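Local coordinates for Alpha/beta hydrolase fold-3 domain protein (Sulfolobus islandicus, PDB 5LK6) that probably hydrolyses carboxylic ester bonds, as a thermostable lipase-like carboxylesterase of the alpha/beta hydrolase fold, at residues 196-199 with 200-204; 295-298 with 299-303. All blocks are in the same frame, centred on the assembly; numbering follows the deposited sequence.

Interaction 1 of 2, residues 196-199 with 200-204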
loop_
_atom_site.group_PDB
_atom_site.type_symbol
_atom_site.label_atom_id
_atom_site.label_comp_id
_atom_site.label_asym_id
_atom_site.label_seq_id
_atom_site.Cartn_x
_atom_site.Cartn_y
_atom_site.Cartn_z
ATOM N N PHE A 196 -17.923 -7.003 11.743
ATOM C CA PHE A 196 -16.794 -6.212 11.272
ATOM C C PHE A 196 -17.241 -4.907 10.631
ATOM O O PHE A 196 -16.740 -4.487 9.604
ATOM C CB PHE A 196 -15.961 -7.067 10.299
ATOM C CG PHE A 196 -15.344 -8.299 10.930
ATOM C CD1 PHE A 196 -16.015 -9.480 10.952
ATOM C CD2 PHE A 196 -14.122 -8.243 11.520
ATOM C CE1 PHE A 196 -15.456 -10.633 11.496
ATOM C CE2 PHE A 196 -13.557 -9.387 12.064
ATOM C CZ PHE A 196 -14.223 -10.593 12.069
ATOM N N PHE A 197 -18.213 -4.279 11.263
ATOM C CA PHE A 197 -18.622 -2.937 10.997
ATOM C C PHE A 197 -19.541 -2.861 9.791
ATOM O O PHE A 197 -20.635 -2.361 9.912
ATOM C CB PHE A 197 -17.430 -1.992 10.934
ATOM C CG PHE A 197 -17.815 -0.530 10.814
ATOM C CD1 PHE A 197 -18.221 0.195 11.924
ATOM C CD2 PHE A 197 -17.758 0.121 9.579
ATOM C CE1 PHE A 197 -18.560 1.522 11.800
ATOM C CE2 PHE A 197 -18.116 1.451 9.467
ATOM C CZ PHE A 197 -18.534 2.144 10.568
ATOM N N LEU A 198 -19.107 -3.298 8.625
ATOM C CA LEU A 198 -19.999 -3.498 7.500
ATOM C C LEU A 198 -20.446 -4.969 7.570
ATOM O O LEU A 198 -19.612 -5.871 7.649
ATOM C CB LEU A 198 -19.339 -3.148 6.155
ATOM C CG LEU A 198 -20.129 -3.522 4.896
ATOM C CD1 LEU A 198 -21.369 -2.658 4.785
ATOM C CD2 LEU A 198 -19.307 -3.428 3.620
ATOM N N THR A 199 -21.768 -5.178 7.552
ATOM C CA THR A 199 -22.403 -6.491 7.650
ATOM C C THR A 199 -23.183 -6.845 6.429
ATOM O O THR A 199 -23.581 -5.971 5.662
ATOM C CB THR A 199 -23.397 -6.560 8.838
ATOM O OG1 THR A 199 -24.572 -5.758 8.606
ATOM C CG2 THR A 199 -22.726 -6.123 10.072
ATOM N N ARG A 200 -23.428 -8.135 6.274
ATOM C CA ARG A 200 -24.243 -8.614 5.181
ATOM C C ARG A 200 -25.641 -7.941 5.251
ATOM O O ARG A 200 -26.160 -7.527 4.222
ATOM C CB ARG A 200 -24.361 -10.137 5.201
ATOM C CG ARG A 200 -24.656 -10.814 3.864
ATOM C CD ARG A 200 -25.395 -12.110 4.138
ATOM N NE ARG A 200 -25.162 -13.181 3.147
ATOM C CZ ARG A 200 -24.548 -14.370 3.365
ATOM N NH1 ARG A 200 -24.003 -14.734 4.579
ATOM N NH2 ARG A 200 -24.488 -15.222 2.322
ATOM N N GLU A 201 -26.218 -7.808 6.447
ATOM C CA GLU A 201 -27.500 -7.142 6.599
ATOM C C GLU A 201 -27.393 -5.723 6.086
ATOM O O GLU A 201 -28.340 -5.251 5.462
ATOM C CB GLU A 201 -28.010 -7.150 8.049
ATOM C CG GLU A 201 -28.915 -8.329 8.332
ATOM C CD GLU A 201 -29.387 -8.415 9.783
ATOM O OE1 GLU A 201 -29.596 -7.317 10.400
ATOM O OE2 GLU A 201 -29.550 -9.599 10.257
ATOM N N HIS A 202 -26.259 -5.044 6.343
ATOM C CA HIS A 202 -26.126 -3.699 5.833
ATOM C C HIS A 202 -26.144 -3.720 4.291
ATOM O O HIS A 202 -26.823 -2.925 3.646
ATOM C CB HIS A 202 -24.887 -2.972 6.260
ATOM C CG HIS A 202 -24.725 -2.740 7.717
ATOM N ND1 HIS A 202 -25.693 -3.012 8.664
ATOM C CD2 HIS A 202 -23.657 -2.279 8.399
ATOM C CE1 HIS A 202 -25.221 -2.754 9.869
ATOM N NE2 HIS A 202 -23.989 -2.308 9.732
ATOM N N ILE A 203 -25.383 -4.614 3.695
ATOM C CA ILE A 203 -25.314 -4.656 2.240
ATOM C C ILE A 203 -26.710 -4.876 1.670
ATOM O O ILE A 203 -27.103 -4.170 0.731
ATOM C CB ILE A 203 -24.316 -5.733 1.760
ATOM C CG1 ILE A 203 -22.870 -5.330 2.167
ATOM C CG2 ILE A 203 -24.387 -5.917 0.239
ATOM C CD1 ILE A 203 -21.924 -6.502 2.335
ATOM N N GLU A 204 -27.464 -5.811 2.261
ATOM C CA GLU A 204 -28.836 -6.104 1.838
ATOM C C GLU A 204 -29.752 -4.891 1.987
ATOM O O GLU A 204 -30.484 -4.533 1.058
ATOM C CB GLU A 204 -29.387 -7.349 2.550
ATOM C CG GLU A 204 -28.820 -8.631 1.926
ATOM C CD GLU A 204 -28.958 -9.935 2.738
ATOM O OE1 GLU A 204 -29.453 -9.927 3.904
ATOM O OE2 GLU A 204 -28.504 -10.986 2.192
#
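An N-cap at the start of helix 200-210 joins Thr199 to His202, where the loop that follows helix 187-191 turns into a new helix near the surface of this alpha/beta hydrolase. The general problem is that the first N-H groups of a helix have no preceding turn of the helix to offer them a carbonyl, and here a side chain supplies the acceptor. Thr199 OG1 accepts a hydrogen bond from His202 N at 2.9 Å, with an N-H...O angle of 151°. The torsion that makes this possible puts OG1 between the backbone N and the carbonyl carbon (chi1 70°), which leaves CG2 anti to that carbon. The backbone adds the first regular turn, Ile203 N donating to Thr199 O at 3.0 Å.

The cap also has a lid. The imidazole of His202 lies flat against the threonine, whose CB sits over the ring face almost on its normal in a CH-pi contact, 4.1 Å from the centroid, while OG1 stands over the same ring nearer its rim. Phe197 O approaches the ring at its edge, close to its plane. With an alanine in place of His202, Thr199 would probably keep its capping bond to the backbone but lose the ring that covers its CB and OG1, and Phe197 O would lose its neighbour at the ring edge.

On the inward side, Leu198 is buried and its side chain touches His274, which together with Ser151 and Asp244 probably forms the catalytic triad, so the residue just before the cap reaches the presumed active site. Met189 of helix 187-191 packs on Ile203. The side chain of Leu198 runs across that of Ile203, roughly perpendicular, with Leu198 CD1 4.0 Å from Ile203 CG1.

Interaction 2 of 2, residues 295-298 with 299-303. With SO4 (sulfate ion), chain F; SO4 (sulfate ion), chain H.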
loop_
_atom_site.group_PDB
_atom_site.type_symbol
_atom_site.label_atom_id
_atom_site.label_comp_id
_atom_site.label_asym_id
_atom_site.label_seq_id
_atom_site.Cartn_x
_atom_site.Cartn_y
_atom_site.Cartn_z
ATOM N N SER A 295 0.455 9.495 -3.486
ATOM C CA SER A 295 1.733 9.376 -4.134
ATOM C C SER A 295 1.564 8.607 -5.474
ATOM O O SER A 295 2.292 8.862 -6.425
ATOM C CB SER A 295 2.816 8.815 -3.156
ATOM O OG SER A 295 2.537 7.492 -2.732
ATOM N N VAL A 296 0.600 7.713 -5.575
ATOM C CA VAL A 296 0.303 7.135 -6.871
ATOM C C VAL A 296 -0.228 8.218 -7.823
ATOM O O VAL A 296 0.212 8.298 -8.954
ATOM C CB VAL A 296 -0.643 5.929 -6.733
ATOM C CG1 VAL A 296 -1.290 5.515 -8.029
ATOM C CG2 VAL A 296 0.120 4.760 -6.197
ATOM N N LEU A 297 -1.144 9.064 -7.371
ATOM C CA LEU A 297 -1.670 10.134 -8.242
ATOM C C LEU A 297 -0.557 11.149 -8.630
ATOM O O LEU A 297 -0.511 11.598 -9.774
ATOM C CB LEU A 297 -2.885 10.859 -7.607
ATOM C CG LEU A 297 -4.207 10.091 -7.646
ATOM C CD1 LEU A 297 -5.229 10.704 -6.721
ATOM C CD2 LEU A 297 -4.745 10.025 -9.051
ATOM N N ARG A 298 0.328 11.503 -7.686
ATOM C CA ARG A 298 1.458 12.365 -8.009
ATOM C C ARG A 298 2.308 11.799 -9.149
ATOM O O ARG A 298 2.673 12.552 -10.040
ATOM C CB ARG A 298 2.329 12.639 -6.812
ATOM C CG ARG A 298 1.746 13.671 -5.866
ATOM C CD ARG A 298 2.761 14.067 -4.821
ATOM N NE ARG A 298 2.149 14.531 -3.587
ATOM C CZ ARG A 298 2.801 15.119 -2.565
ATOM N NH1 ARG A 298 4.112 15.398 -2.619
ATOM N NH2 ARG A 298 2.107 15.504 -1.501
ATOM N N ARG A 299 2.578 10.498 -9.159
ATOM C CA ARG A 299 3.316 9.927 -10.252
ATOM C C ARG A 299 2.536 10.051 -11.560
ATOM O O ARG A 299 3.126 10.468 -12.556
ATOM C CB ARG A 299 3.724 8.473 -10.046
ATOM C CG ARG A 299 4.806 8.263 -8.985
ATOM C CD ARG A 299 5.714 7.073 -9.339
ATOM N NE ARG A 299 5.028 6.007 -10.105
ATOM C CZ ARG A 299 4.187 5.085 -9.605
ATOM N NH1 ARG A 299 3.836 5.048 -8.272
ATOM N NH2 ARG A 299 3.682 4.183 -10.474
ATOM N N THR A 300 1.245 9.731 -11.585
ATOM C CA THR A 300 0.639 9.570 -12.879
ATOM C C THR A 300 0.288 10.973 -13.407
ATOM O O THR A 300 0.235 11.146 -14.602
ATOM C CB THR A 300 -0.492 8.496 -12.974
ATOM O OG1 THR A 300 -1.776 9.104 -13.155
ATOM C CG2 THR A 300 -0.514 7.556 -11.775
ATOM N N PHE A 301 0.139 11.984 -12.553
ATOM C CA PHE A 301 -0.095 13.346 -13.037
ATOM C C PHE A 301 1.179 14.147 -13.355
ATOM O O PHE A 301 1.215 14.879 -14.327
ATOM C CB PHE A 301 -0.892 14.156 -12.024
ATOM C CG PHE A 301 -2.368 13.799 -11.940
ATOM C CD1 PHE A 301 -3.134 13.526 -13.093
ATOM C CD2 PHE A 301 -3.018 13.813 -10.679
ATOM C CE1 PHE A 301 -4.495 13.260 -12.989
ATOM C CE2 PHE A 301 -4.344 13.519 -10.577
ATOM C CZ PHE A 301 -5.092 13.252 -11.734
ATOM N N TYR A 302 2.217 14.015 -12.543
ATOM C CA TYR A 302 3.443 14.808 -12.703
ATOM C C TYR A 302 4.754 13.999 -13.014
ATOM O O TYR A 302 5.793 14.389 -12.595
ATOM C CB TYR A 302 3.565 15.694 -11.447
ATOM C CG TYR A 302 2.233 16.285 -10.948
ATOM C CD1 TYR A 302 1.426 17.058 -11.793
ATOM C CD2 TYR A 302 1.769 16.080 -9.625
ATOM C CE1 TYR A 302 0.208 17.612 -11.353
ATOM C CE2 TYR A 302 0.533 16.628 -9.191
ATOM C CZ TYR A 302 -0.241 17.392 -10.072
ATOM O OH TYR A 302 -1.433 17.967 -9.715
ATOM N N ASP A 303 4.689 12.902 -13.773
ATOM C CA ASP A 303 5.864 12.077 -14.293
ATOM C C ASP A 303 6.524 11.074 -13.281
ATOM O O ASP A 303 6.550 11.269 -12.048
ATOM C CB ASP A 303 6.951 12.930 -15.051
ATOM C CG ASP A 303 6.498 13.397 -16.502
ATOM O OD1 ASP A 303 5.307 13.772 -16.668
ATOM O OD2 ASP A 303 7.336 13.409 -17.467
HETATM S S SO4 F . 5.054 16.678 0.569
HETATM O O1 SO4 F . 4.552 17.918 1.207
HETATM O O2 SO4 F . 5.651 17.100 -0.779
HETATM O O3 SO4 F . 5.964 15.983 1.512
HETATM O O4 SO4 F . 3.976 15.681 0.459
HETATM S S SO4 H . 7.127 14.984 -4.961
HETATM O O1 SO4 H . 8.530 15.462 -4.773
HETATM O O2 SO4 H . 6.269 16.094 -4.476
HETATM O O3 SO4 H . 6.935 13.841 -4.078
HETATM O O4 SO4 H . 6.745 14.413 -6.305
#
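The last turns of helix 285-302, at the C-terminal end of the modelled chain, illustrate how one amphipathic helix can face the core and a subunit interface at once, and here also meets sulfate ions. One helical turn apart, the side chains of Leu297 and Phe301 run alongside each other in the same direction, with Leu297 CD2 3.8 Å from Phe301 CE2. Both reach Ala146 of strand 144-150, so this pair seats the helix on the central sheet. Under the side chains run ordinary i to i+4 bonds, such as Phe301 N to Leu297 O at 2.9 Å and Tyr302 N to Arg298 O at the same distance.

On another side, Arg298 runs out extended from CG to NE and presents the edge of its guanidinium to two sulfate ions, probably from the crystallisation liquor. NH2 donates to O4 of the chain F sulfate at 2.7 Å. NH1 is shared, bonding O2 of that ion at 2.9 Å and O2 of the chain H sulfate; its further bond to O4 of the first is weak. NE is held by Ala100 O, which helps fix the plane of the group.

Arg299 bends at chi2 (-147°) and chi3, its CG passing 3.6 Å from Ser295 O, and its guanidinium forms salt bridges with Asp288 and Glu284 of the second subunit. Tyr302 OH is hydrogen-bonded to Asn102 O. The two arginines thus divide the work: Arg299 meets carboxylates across the dimer, whereas Arg298, which packs on Arg298 of the second subunit, has sulfates whose charge probably eases the approach of like groups.

Interactions 1 and 2 lie on opposite sides of the chain's centre, about 34 Å apart between centres, and share no helix. Each is local, yet they sit at contrary ends of their helices: 196-199 with 200-204 starts one, while 295-298 with 299-303 belongs to the closing turns of another. The first is a surface contact in which a threonine hydroxyl replaces a missing backbone acceptor, close to the presumed catalytic residues. The second is partly buried; there the backbone supplies its own acceptors, and the side chains turn to the sheet, the second subunit and sulfate. No other protein chain of the assembly touches interaction 1.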